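PDB 1XM7: calcineurin-like phosphoesterase domain-containing protein from Aquifex aeolicus, which is of unknown function but belongs to the calcineurin-like phosphoesterase family and probably acts as a hydrolase. Local coordinates for residues A[103-108]-A[183-188]. Residues are numbered along the deposited sequence; the frame is centred on the assembly and turned at random.
Sequences EHKGKR and EIDKLI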
ATOM      1  N   GLU A 103      12.613 -10.110   3.067  1.00 46.60           N
ATOM      2  CA  GLU A 103      12.956 -10.736   4.341  1.00 49.70           C
ATOM      3  C   GLU A 103      13.420  -9.645   5.284  1.00 49.92           C
ATOM      4  O   GLU A 103      14.276  -8.840   4.933  1.00 51.43           O
ATOM      5  CB  GLU A 103      14.084 -11.751   4.152  1.00 52.57           C
ATOM      6  CG  GLU A 103      13.816 -12.793   3.074  1.00 59.24           C
ATOM      7  CD  GLU A 103      15.012 -13.700   2.820  1.00 63.61           C
ATOM      8  OE1 GLU A 103      14.970 -14.488   1.843  1.00 66.32           O
ATOM      9  OE2 GLU A 103      15.994 -13.626   3.597  1.00 66.32           O
ATOM     10  N   HIS A 104      12.861  -9.610   6.481  1.00 49.66           N
ATOM     11  CA  HIS A 104      13.252  -8.592   7.436  1.00 50.36           C
ATOM     12  C   HIS A 104      13.622  -9.225   8.771  1.00 52.13           C
ATOM     13  O   HIS A 104      12.811  -9.940   9.362  1.00 53.24           O
ATOM     14  CB  HIS A 104      12.104  -7.603   7.628  1.00 48.12           C
ATOM     15  CG  HIS A 104      12.407  -6.497   8.592  1.00 46.77           C
ATOM     16  ND1 HIS A 104      11.660  -6.277   9.731  1.00 44.90           N
ATOM     17  CD2 HIS A 104      13.364  -5.539   8.579  1.00 46.15           C
ATOM     18  CE1 HIS A 104      12.144  -5.231  10.377  1.00 45.05           C
ATOM     19  NE2 HIS A 104      13.177  -4.765   9.699  1.00 46.09           N
ATOM     20  N   LYS A 105      14.837  -8.962   9.247  1.00 52.68           N
ATOM     21  CA  LYS A 105      15.287  -9.511  10.524  1.00 52.29           C
ATOM     22  C   LYS A 105      14.770 -10.934  10.708  1.00 52.49           C
ATOM     23  O   LYS A 105      14.042 -11.240  11.661  1.00 52.63           O
ATOM     24  CB  LYS A 105      14.824  -8.619  11.691  1.00 51.14           C
ATOM     25  CG  LYS A 105      15.623  -7.331  11.819  1.00 51.50           C
ATOM     26  CD  LYS A 105      15.048  -6.390  12.863  1.00 53.05           C
ATOM     27  CE  LYS A 105      15.843  -5.077  12.907  1.00 55.18           C
ATOM     28  NZ  LYS A 105      15.215  -4.015  13.763  1.00 54.64           N
ATOM     29  N   GLY A 106      15.139 -11.793   9.763  1.00 52.28           N
ATOM     30  CA  GLY A 106      14.731 -13.181   9.825  1.00 53.56           C
ATOM     31  C   GLY A 106      13.436 -13.519   9.109  1.00 54.67           C
ATOM     32  O   GLY A 106      13.449 -14.240   8.101  1.00 56.09           O
ATOM     33  N   LYS A 107      12.320 -13.003   9.621  1.00 53.85           N
ATOM     34  CA  LYS A 107      11.011 -13.281   9.043  1.00 53.22           C
ATOM     35  C   LYS A 107      10.849 -12.897   7.572  1.00 51.13           C
ATOM     36  O   LYS A 107      11.493 -11.971   7.072  1.00 51.52           O
ATOM     37  CB  LYS A 107       9.925 -12.658   9.921  1.00 55.04           C
ATOM     38  CG  LYS A 107       9.919 -13.307  11.309  1.00 59.80           C
ATOM     39  CD  LYS A 107       8.689 -12.977  12.142  1.00 64.13           C
ATOM     40  CE  LYS A 107       8.688 -13.805  13.432  1.00 65.83           C
ATOM     41  NZ  LYS A 107       7.496 -13.525  14.289  1.00 66.61           N
ATOM     42  N   ARG A 108       9.993 -13.651   6.888  1.00 47.72           N
ATOM     43  CA  ARG A 108       9.730 -13.483   5.463  1.00 44.31           C
ATOM     44  C   ARG A 108       8.411 -12.749   5.237  1.00 41.15           C
ATOM     45  O   ARG A 108       7.374 -13.152   5.767  1.00 40.03           O
ATOM     46  CB  ARG A 108       9.697 -14.863   4.818  1.00 46.14           C
ATOM     47  CG  ARG A 108       9.968 -14.877   3.348  1.00 47.74           C
ATOM     48  CD  ARG A 108      10.294 -16.285   2.881  1.00 49.65           C
ATOM     49  NE  ARG A 108      10.464 -16.305   1.433  1.00 53.36           N
ATOM     50  CZ  ARG A 108      10.953 -17.327   0.738  1.00 55.51           C
ATOM     51  NH1 ARG A 108      11.335 -18.438   1.358  1.00 58.92           N
ATOM     52  NH2 ARG A 108      11.048 -17.240  -0.585  1.00 55.74           N
ATOM     53  N   GLU A 183       6.484  -1.214  13.272  1.00 63.04           N
ATOM     54  CA  GLU A 183       5.252  -1.946  13.522  1.00 64.75           C
ATOM     55  C   GLU A 183       5.323  -3.406  13.087  1.00 64.78           C
ATOM     56  O   GLU A 183       4.522  -4.231  13.535  1.00 64.47           O
ATOM     57  CB  GLU A 183       4.093  -1.236  12.835  1.00 66.86           C
ATOM     58  CG  GLU A 183       3.733   0.065  13.518  1.00 71.98           C
ATOM     59  CD  GLU A 183       3.172   1.099  12.562  1.00 75.54           C
ATOM     60  OE1 GLU A 183       3.953   1.660  11.760  1.00 77.04           O
ATOM     61  OE2 GLU A 183       1.948   1.346  12.612  1.00 78.39           O
ATOM     62  N   ILE A 184       6.277  -3.725  12.214  1.00 65.28           N
ATOM     63  CA  ILE A 184       6.458  -5.101  11.751  1.00 66.56           C
ATOM     64  C   ILE A 184       7.120  -5.857  12.890  1.00 67.80           C
ATOM     65  O   ILE A 184       6.759  -6.992  13.196  1.00 67.47           O
ATOM     66  CB  ILE A 184       7.394  -5.187  10.515  1.00 65.68           C
ATOM     67  CG1 ILE A 184       6.804  -4.405   9.343  1.00 64.67           C
ATOM     68  CG2 ILE A 184       7.602  -6.646  10.117  1.00 64.96           C
ATOM     69  CD1 ILE A 184       7.634  -4.488   8.089  1.00 64.18           C
ATOM     70  N   ASP A 185       8.099  -5.200  13.508  1.00 69.44           N
ATOM     71  CA  ASP A 185       8.852  -5.756  14.625  1.00 70.63           C
ATOM     72  C   ASP A 185       7.952  -5.991  15.826  1.00 70.82           C
ATOM     73  O   ASP A 185       8.154  -6.937  16.586  1.00 70.58           O
ATOM     74  CB  ASP A 185       9.982  -4.804  15.005  1.00 71.58           C
ATOM     75  CG  ASP A 185      10.984  -4.630  13.887  1.00 73.53           C
ATOM     76  OD1 ASP A 185      11.823  -3.707  13.962  1.00 74.92           O
ATOM     77  OD2 ASP A 185      10.933  -5.430  12.928  1.00 74.04           O
ATOM     78  N   LYS A 186       6.956  -5.128  15.991  1.00 71.39           N
ATOM     79  CA  LYS A 186       6.026  -5.260  17.099  1.00 72.25           C
ATOM     80  C   LYS A 186       5.365  -6.629  17.017  1.00 73.72           C
ATOM     81  O   LYS A 186       4.736  -7.078  17.966  1.00 74.11           O
ATOM     82  CB  LYS A 186       4.964  -4.158  17.042  1.00 72.34           C
ATOM     83  CG  LYS A 186       5.504  -2.746  16.766  1.00 73.53           C
ATOM     84  CD  LYS A 186       6.671  -2.363  17.674  1.00 74.73           C
ATOM     85  CE  LYS A 186       6.281  -2.359  19.152  1.00 76.23           C
ATOM     86  NZ  LYS A 186       7.453  -2.122  20.058  1.00 75.38           N
ATOM     87  N   LEU A 187       5.512  -7.291  15.874  1.00 76.30           N
ATOM     88  CA  LEU A 187       4.943  -8.620  15.673  1.00 78.59           C
ATOM     89  C   LEU A 187       6.027  -9.679  15.887  1.00 80.60           C
ATOM     90  O   LEU A 187       5.891 -10.554  16.746  1.00 81.43           O
ATOM     91  CB  LEU A 187       4.373  -8.743  14.259  1.00 77.18           C
ATOM     92  CG  LEU A 187       3.314  -7.703  13.895  1.00 76.88           C
ATOM     93  CD1 LEU A 187       2.931  -7.857  12.441  1.00 76.30           C
ATOM     94  CD2 LEU A 187       2.101  -7.870  14.788  1.00 76.35           C
ATOM     95  N   ILE A 188       7.103  -9.580  15.104  1.00 82.38           N
ATOM     96  CA  ILE A 188       8.237 -10.505  15.179  1.00 83.01           C
ATOM     97  C   ILE A 188       8.573 -10.880  16.631  1.00 83.22           C
ATOM     98  O   ILE A 188       8.633 -12.099  16.917  1.00 83.39           O
ATOM     99  CB  ILE A 188       9.502  -9.893  14.483  1.00 83.34           C
ATOM    100  CG1 ILE A 188      10.565 -10.972  14.261  1.00 83.30           C
ATOM    101  CG2 ILE A 188      10.094  -8.774  15.337  1.00 82.92           C
ATOM    102  CD1 ILE A 188      11.774 -10.485  13.478  1.00 82.50           C
TER
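The backbone of 103-108 turns back through a beta hairpin between strands 99-104 and 107-112, with His104 N bonded to Lys107 O at 2.8 Å. Its nearest approach to 183-188 is 7.3 Å, from Lys107 CA to Ile188 CA. The contact joins this hairpin of the four-stranded sheet to the C-terminal helix 182-185, which follows strand 179-180 of the other sheet. Gly106 suits the turn, because a CB there would press on the carbonyl O of Lys105.

Lys107, extended beyond CG, crosses Ile188 obliquely, its CD 3.5 Å from Ile188 CG1. Its NZ donates to Ile188 O at 3.2 Å, in the carbonyl plane and on a lone pair, although the C=O...N angle is only 103°. Ile188 CG1 is anti to its backbone N (chi1 -166°), which carries CD1 to within 4.0 Å of Lys105 CB. An alanine in place of Lys107 would probably loosen Ile188, losing both the aliphatic cover and the ammonium bond.

Asp185 crosses His104 at about a right angle, with carboxylate and ring 3° from coplanar. Lys105 NZ forms a weak salt bridge with Asp185 OD1 at 3.4 Å, while its CG lies above one face of the His104 ring, offset toward the rim. Ile184 packs on Leu142 and Ile144.

The last modelled residues thus rest against the hairpin's turn end through apolar Ile188 and two lysine tips, the nearer ammonium likely favouring ionised Asp185.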